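Local coordinates for lipolytic protein G-D-S-L family (Chitinophaga pinensis, PDB 4Q7Q) that is of unknown function but probably hydrolyses ester bonds, as expected of a lipase or acylhydrolase with the SGNH-hydrolase fold, at residues G90-D93 and D94-D98; Y179-P182 and L183-L186; S249-A252 and D253-Q257. One frame throughout, in Å; residues are numbered along the deposited sequence. Where two conformers were deposited one is given.

Contact 1. Residues G90-D93 and D94-D98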
loop_
_atom_site.group_PDB
_atom_site.type_symbol
_atom_site.label_atom_id
_atom_site.label_comp_id
_atom_site.label_asym_id
_atom_site.label_seq_id
_atom_site.Cartn_x
_atom_site.Cartn_y
_atom_site.Cartn_z
ATOM N N GLY A 90 11.463 6.866 12.377
ATOM C CA GLY A 90 12.677 6.424 13.033
ATOM C C GLY A 90 13.903 6.581 12.158
ATOM O O GLY A 90 13.895 7.327 11.174
ATOM N N LYS A 91 14.971 5.880 12.528
ATOM C CA LYS A 91 16.226 5.954 11.792
ATOM C C LYS A 91 16.789 4.554 11.620
ATOM O O LYS A 91 16.316 3.614 12.251
ATOM C CB LYS A 91 17.231 6.845 12.527
ATOM C CG LYS A 91 16.801 8.309 12.677
ATOM C CD LYS A 91 17.837 9.140 13.443
ATOM C CE LYS A 91 17.488 10.629 13.430
ATOM N NZ LYS A 91 18.417 11.445 14.271
ATOM N N LEU A 92 17.807 4.412 10.781
ATOM C CA LEU A 92 18.377 3.092 10.520
ATOM C C LEU A 92 18.835 2.388 11.806
ATOM O O LEU A 92 18.782 1.164 11.894
ATOM C CB LEU A 92 19.518 3.184 9.504
ATOM C CG LEU A 92 20.169 1.862 9.073
ATOM C CD1 LEU A 92 19.155 0.918 8.446
ATOM C CD2 LEU A 92 21.338 2.105 8.122
ATOM N N ASP A 93 19.265 3.165 12.799
ATOM C CA ASP A 93 19.641 2.623 14.106
ATOM C C ASP A 93 18.528 1.787 14.738
ATOM O O ASP A 93 18.797 0.808 15.439
ATOM C CB ASP A 93 20.024 3.760 15.056
ATOM C CG ASP A 93 20.412 3.265 16.437
ATOM O OD1 ASP A 93 19.550 3.280 17.341
ATOM O OD2 ASP A 93 21.581 2.866 16.622
ATOM N N ASP A 94 17.279 2.185 14.496
ATOM C CA ASP A 94 16.117 1.449 14.995
ATOM C C ASP A 94 15.912 0.124 14.269
ATOM O O ASP A 94 15.241 -0.778 14.774
ATOM C CB ASP A 94 14.850 2.296 14.873
ATOM C CG ASP A 94 14.909 3.548 15.717
ATOM O OD1 ASP A 94 14.928 3.411 16.954
ATOM O OD2 ASP A 94 14.932 4.658 15.149
ATOM N N TYR A 95 16.471 0.014 13.071
ATOM C CA TYR A 95 16.440 -1.248 12.356
ATOM C C TYR A 95 17.612 -2.134 12.786
ATOM O O TYR A 95 17.480 -3.355 12.888
ATOM C CB TYR A 95 16.463 -1.037 10.838
ATOM C CG TYR A 95 16.451 -2.350 10.100
ATOM C CD1 TYR A 95 15.254 -2.989 9.799
ATOM C CD2 TYR A 95 17.642 -2.983 9.748
ATOM C CE1 TYR A 95 15.244 -4.208 9.149
ATOM C CE2 TYR A 95 17.639 -4.199 9.107
ATOM C CZ TYR A 95 16.442 -4.805 8.809
ATOM O OH TYR A 95 16.441 -6.013 8.169
ATOM N N GLN A 96 18.761 -1.513 13.028
ATOM C CA GLN A 96 19.976 -2.249 13.368
ATOM C C GLN A 96 19.927 -2.818 14.776
ATOM O O GLN A 96 20.495 -3.882 15.051
ATOM C CB GLN A 96 21.193 -1.336 13.228
ATOM C CG GLN A 96 21.515 -0.969 11.792
ATOM C CD GLN A 96 22.445 0.223 11.694
ATOM O OE1 GLN A 96 22.415 1.114 12.539
ATOM N NE2 GLN A 96 23.273 0.247 10.657
ATOM N N HIS A 97 19.260 -2.099 15.670
ATOM C CA HIS A 97 19.217 -2.470 17.076
ATOM C C HIS A 97 17.787 -2.548 17.583
ATOM O O HIS A 97 16.883 -1.915 17.032
ATOM C CB HIS A 97 20.006 -1.461 17.909
ATOM C CG HIS A 97 21.399 -1.235 17.417
ATOM N ND1 HIS A 97 22.435 -2.102 17.692
ATOM C CD2 HIS A 97 21.927 -0.243 16.663
ATOM C CE1 HIS A 97 23.542 -1.654 17.129
ATOM N NE2 HIS A 97 23.262 -0.527 16.498
ATOM N N ASP A 98 17.594 -3.329 18.638
ATOM C CA ASP A 98 16.277 -3.525 19.219
ATOM C C ASP A 98 15.925 -2.381 20.165
ATOM O O ASP A 98 16.250 -2.420 21.356
ATOM C CB ASP A 98 16.223 -4.860 19.959
ATOM C CG ASP A 98 14.820 -5.231 20.396
ATOM O OD1 ASP A 98 13.897 -4.397 20.249
ATOM O OD2 ASP A 98 14.644 -6.361 20.902
#
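Gly90 brings its CA to 3.6 Å from Asp94 OD2 at the entry to the single-turn helix 92-96, a surface element of this SGNH-type α/β fold. A side chain on Gly90 would run into that carboxylate, and the backbone conformation here would also press a CB against the preceding carbonyl O. Lys91 is held reciprocally by Asp94: its N donates to Asp94 OD2 (2.9 Å), on the anti lone pair, while its O receives Asp94 N from above the carbonyl plane (2.8 Å). With chi1 at -63°, the Asp94 carboxylate lies beside its own backbone N and folds back to meet Lys91 N. Leu92 O takes two donors, Gln96 N nearly in line with the carbonyl and Tyr95 N steeply above its plane. The two methyls of Leu92 touch the next turn, CD1 at Tyr95 CB (4.1 Å) and CD2 at Gln96 NE2 (3.7 Å). Tyr95 itself leads away into the protein, between helices 104-118 and 157-171, where its OH bonds Glu171. At Asp93 the backbone O accepts His97 N (3.0 Å) as the chain leaves the helix. Asn99 ND2 bonds OD1 of both Asp93 and Asp94, which probably eases the proximity of the two carboxylates. The other oxygen, Asp93 OD2, lies 3.1 Å from His97 CD2, with carboxylate and imidazole planes 42° apart.

Contact 2. Residues Y179-P182 and L183-L186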
loop_
_atom_site.group_PDB
_atom_site.type_symbol
_atom_site.label_atom_id
_atom_site.label_comp_id
_atom_site.label_asym_id
_atom_site.label_seq_id
_atom_site.Cartn_x
_atom_site.Cartn_y
_atom_site.Cartn_z
ATOM N N TYR A 179 6.478 4.448 -4.821
ATOM C CA TYR A 179 6.376 5.869 -4.514
ATOM C C TYR A 179 6.944 6.708 -5.654
ATOM O O TYR A 179 6.341 7.698 -6.071
ATOM C CB TYR A 179 7.077 6.234 -3.195
ATOM C CG TYR A 179 6.710 7.638 -2.793
ATOM C CD1 TYR A 179 7.351 8.727 -3.368
ATOM C CD2 TYR A 179 5.678 7.882 -1.895
ATOM C CE1 TYR A 179 6.996 10.010 -3.064
ATOM C CE2 TYR A 179 5.319 9.187 -1.569
ATOM C CZ TYR A 179 5.988 10.241 -2.161
ATOM O OH TYR A 179 5.646 11.537 -1.878
ATOM N N HIS A 180 8.103 6.304 -6.163
ATOM C CA HIS A 180 8.757 7.061 -7.225
ATOM C C HIS A 180 8.513 6.503 -8.624
ATOM O O HIS A 180 9.167 6.912 -9.583
ATOM C CB HIS A 180 10.258 7.193 -6.945
ATOM C CG HIS A 180 10.570 7.868 -5.641
ATOM N ND1 HIS A 180 10.960 7.172 -4.518
ATOM C CD2 HIS A 180 10.547 9.173 -5.288
ATOM C CE1 HIS A 180 11.163 8.021 -3.525
ATOM N NE2 HIS A 180 10.920 9.241 -3.965
ATOM N N HIS A 181 7.566 5.580 -8.743
ATOM C CA HIS A 181 7.213 5.024 -10.042
ATOM C C HIS A 181 6.670 6.129 -10.951
ATOM O O HIS A 181 5.745 6.838 -10.577
ATOM C CB HIS A 181 6.173 3.916 -9.861
ATOM C CG HIS A 181 5.988 3.053 -11.070
ATOM N ND1 HIS A 181 5.517 3.538 -12.269
ATOM C CD2 HIS A 181 6.208 1.730 -11.258
ATOM C CE1 HIS A 181 5.465 2.552 -13.150
ATOM N NE2 HIS A 181 5.875 1.446 -12.561
ATOM N N PRO A 182 7.254 6.284 -12.148
ATOM C CA PRO A 182 6.861 7.407 -13.010
ATOM C C PRO A 182 5.384 7.403 -13.434
ATOM O O PRO A 182 4.867 8.451 -13.831
ATOM C CB PRO A 182 7.787 7.266 -14.228
ATOM C CG PRO A 182 8.265 5.849 -14.191
ATOM C CD PRO A 182 8.321 5.466 -12.747
ATOM N N LEU A 183 4.714 6.257 -13.340
ATOM C CA LEU A 183 3.303 6.180 -13.712
ATOM C C LEU A 183 2.348 6.404 -12.538
ATOM O O LEU A 183 1.156 6.644 -12.741
ATOM C CB LEU A 183 2.991 4.835 -14.374
ATOM C CG LEU A 183 3.728 4.521 -15.673
ATOM C CD1 LEU A 183 3.297 3.167 -16.217
ATOM C CD2 LEU A 183 3.482 5.611 -16.702
ATOM N N LEU A 184 2.867 6.324 -11.318
ATOM C CA LEU A 184 2.016 6.352 -10.131
ATOM C C LEU A 184 1.988 7.726 -9.458
ATOM O O LEU A 184 2.425 7.894 -8.326
ATOM C CB LEU A 184 2.433 5.239 -9.160
ATOM C CG LEU A 184 2.357 3.825 -9.751
ATOM C CD1 LEU A 184 2.760 2.769 -8.726
ATOM C CD2 LEU A 184 0.957 3.547 -10.296
ATOM N N THR A 185 1.452 8.711 -10.170
ATOM C CA THR A 185 1.474 10.094 -9.706
ATOM C C THR A 185 0.152 10.544 -9.088
ATOM O O THR A 185 -0.905 9.995 -9.400
ATOM C CB THR A 185 1.827 11.031 -10.858
ATOM O OG1 THR A 185 0.912 10.807 -11.937
ATOM C CG2 THR A 185 3.236 10.742 -11.340
ATOM N N LEU A 186 0.217 11.541 -8.206
ATOM C CA LEU A 186 -0.981 12.070 -7.553
ATOM C C LEU A 186 -2.085 12.487 -8.517
ATOM O O LEU A 186 -3.268 12.246 -8.258
ATOM C CB LEU A 186 -0.632 13.257 -6.660
ATOM C CG LEU A 186 -0.098 12.902 -5.280
ATOM C CD1 LEU A 186 0.264 14.176 -4.530
ATOM C CD2 LEU A 186 -1.128 12.087 -4.524
#
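His181 grips the two leucines that follow it, Leu183 and Leu184, round a type I beta turn running from His181 to Leu184, in the loop between strands 175-176 and 193-196. The turn is closed by the backbone, with Leu184 N donating to His181 O (3.0 Å) from well above the carbonyl plane. A second bond comes from the His181 side chain. Its CG stands anti to the backbone N (chi1 -166°) and beside the carbonyl carbon, which carries the imidazole forward along the turn so that ND1 accepts Leu183 N at 3.0 Å. The donor sits only 2° out of the ring plane and the bond is fairly straight (161°), an arrangement that fixes the rotation of the ring. Because ND1 is the acceptor, a neutral ring would probably carry its proton on NE2.

Leu183 completes its hold on the imidazole with carbon: CB and CG both lie 3.6 Å from His181 CE1, and CD1 lies a little farther from that same atom. Leu184 comes in at the base of the ring, its CG and CD1 each 3.8 Å from His181 CB. Unlike the exposed Leu183, Leu184 is buried, and it packs on Leu178, Leu232 and Ile246; Ile246, from helix 241-257, also touches His181. Pro182 and Leu183, the two central residues of the turn, form its corner. Beyond it, the methyl CG2 of Thr185 rests 3.8 Å from Pro182 O.

Contact 3. Residues S249-A252 and D253-Q257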
loop_
_atom_site.group_PDB
_atom_site.type_symbol
_atom_site.label_atom_id
_atom_site.label_comp_id
_atom_site.label_asym_id
_atom_site.label_seq_id
_atom_site.Cartn_x
_atom_site.Cartn_y
_atom_site.Cartn_z
ATOM N N SER A 249 3.236 -5.704 -12.391
ATOM C CA SER A 249 4.308 -5.710 -13.379
ATOM C C SER A 249 5.652 -5.352 -12.750
ATOM O O SER A 249 6.671 -5.969 -13.054
ATOM C CB SER A 249 3.997 -4.745 -14.520
ATOM O OG SER A 249 5.070 -4.701 -15.443
ATOM N N ALA A 250 5.645 -4.350 -11.875
ATOM C CA ALA A 250 6.862 -3.922 -11.195
ATOM C C ALA A 250 7.370 -5.040 -10.293
ATOM O O ALA A 250 8.574 -5.299 -10.222
ATOM C CB ALA A 250 6.607 -2.657 -10.389
ATOM N N LEU A 251 6.442 -5.706 -9.611
ATOM C CA LEU A 251 6.799 -6.795 -8.714
ATOM C C LEU A 251 7.332 -7.984 -9.501
ATOM O O LEU A 251 8.304 -8.622 -9.097
ATOM C CB LEU A 251 5.593 -7.204 -7.868
ATOM C CG LEU A 251 5.832 -8.300 -6.827
ATOM C CD1 LEU A 251 6.980 -7.922 -5.893
ATOM C CD2 LEU A 251 4.563 -8.595 -6.031
ATOM N N ALA A 252 6.703 -8.265 -10.636
ATOM C CA ALA A 252 7.154 -9.370 -11.474
ATOM C C ALA A 252 8.592 -9.180 -11.959
ATOM O O ALA A 252 9.355 -10.142 -12.007
ATOM C CB ALA A 252 6.199 -9.595 -12.650
ATOM N N ASP A 253 8.964 -7.946 -12.293
ATOM C CA ASP A 253 10.332 -7.657 -12.725
ATOM C C ASP A 253 11.346 -8.025 -11.642
ATOM O O ASP A 253 12.390 -8.609 -11.922
ATOM C CB ASP A 253 10.491 -6.180 -13.103
ATOM C CG ASP A 253 9.736 -5.809 -14.367
ATOM O OD1 ASP A 253 9.392 -6.720 -15.149
ATOM O OD2 ASP A 253 9.497 -4.602 -14.585
ATOM N N VAL A 254 11.034 -7.673 -10.400
ATOM C CA VAL A 254 11.924 -7.980 -9.286
ATOM C C VAL A 254 12.002 -9.491 -9.029
ATOM O O VAL A 254 13.082 -10.043 -8.814
ATOM C CB VAL A 254 11.485 -7.240 -8.017
ATOM C CG1 VAL A 254 12.225 -7.784 -6.807
ATOM C CG2 VAL A 254 11.730 -5.743 -8.180
ATOM N N PHE A 255 10.857 -10.160 -9.061
ATOM C CA PHE A 255 10.845 -11.610 -8.912
ATOM C C PHE A 255 11.706 -12.269 -9.985
ATOM O O PHE A 255 12.456 -13.203 -9.692
ATOM C CB PHE A 255 9.414 -12.153 -8.956
ATOM C CG PHE A 255 8.653 -11.984 -7.663
ATOM C CD1 PHE A 255 9.257 -11.443 -6.536
ATOM C CD2 PHE A 255 7.330 -12.379 -7.576
ATOM C CE1 PHE A 255 8.556 -11.304 -5.343
ATOM C CE2 PHE A 255 6.622 -12.238 -6.391
ATOM C CZ PHE A 255 7.239 -11.699 -5.271
ATOM N N ARG A 256 11.612 -11.774 -11.219
ATOM C CA ARG A 256 12.455 -12.287 -12.299
ATOM C C ARG A 256 13.936 -12.101 -11.991
ATOM O O ARG A 256 14.731 -13.019 -12.178
ATOM C CB ARG A 256 12.132 -11.605 -13.628
ATOM C CG ARG A 256 10.788 -11.964 -14.218
ATOM C CD ARG A 256 10.682 -11.432 -15.638
ATOM N NE ARG A 256 9.474 -11.893 -16.311
ATOM C CZ ARG A 256 8.365 -11.171 -16.439
ATOM N NH1 ARG A 256 8.307 -9.943 -15.938
ATOM N NH2 ARG A 256 7.316 -11.676 -17.073
ATOM N N GLN A 257 14.302 -10.912 -11.523
ATOM C CA GLN A 257 15.702 -10.617 -11.225
ATOM C C GLN A 257 16.236 -11.513 -10.112
ATOM O O GLN A 257 17.426 -11.834 -10.078
ATOM C CB GLN A 257 15.879 -9.142 -10.853
ATOM C CG GLN A 257 15.614 -8.180 -12.002
ATOM C CD GLN A 257 15.335 -6.763 -11.532
ATOM O OE1 GLN A 257 15.384 -6.469 -10.336
ATOM N NE2 GLN A 257 15.032 -5.876 -12.476
HETATM O O HOH W 1 7.036 -2.841 -14.798
#
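Leu251 and Phe255, one helical turn apart, make the tight side of this contact, and Ser249, Asp253 and Arg256 the looser, polar side. Leu251 CG is anti to the backbone N (chi1 -177°), directing the branched end along the helix to Phe255. There CD1 lies over one face of the phenyl ring in a CH-pi contact, 4.1 Å from the ring centroid, displaced toward the CE1-CZ rim. Beneath the pair, Phe255 N donates to Leu251 O at 3.0 Å in an almost straight bond (170°). Trp8 meets the Phe255 ring edge-to-face, and Val125 touches both side chains. With an alanine at Phe255, Leu251 CD1 would probably lose the ring face it rests on and a gap would open beside Trp8.

The backbone ladder is less even elsewhere, for Val254 N lies a long 3.4 Å from Ala250 O, a weak bond. Ala252 is buried against helix 33-40, and its CB, at the border of the polar side, lies 3.9 Å from Arg256 NH1. Toward solvent, Arg256 lays its CG 3.2 Å from Ala252 O and turns its NH1 back to Asp253 OD1, a salt bridge at the long distance of 3.5 Å. The other oxygen, Asp253 OD2, accepts from a water at 3.0 Å, which also meets Ser249 OG, although that bridge is less certain because Ser249 has two conformers. A buried flank against strands 123-127 and 175-176 and a charged outer flank mark an amphipathic helix, here the C-terminal helix 241-257 covering the parallel sheet of an SGNH-type α/β sandwich.

How the contacts relate
From the N terminus the three contacts follow in series; each is local, and none nests in or crosses another. Contact 1 shapes the short helix 92-96 in the link from strand 73-77 to helix 104-118, on the side of the parallel sheet lined by helices 104-118 and 157-171. Contact 2 turns the chain after strand 175-176, at an edge of that sheet. Contact 3 lies in helix 241-257, which packs with helix 33-40 on the other side. Contact 1 is remote, its centre about 28 Å from the centre of each other contact. Contacts 2 and 3 have centres 17 Å apart; the turn of contact 2 lies against the earlier part of helix 241-257, whose later part holds contact 3.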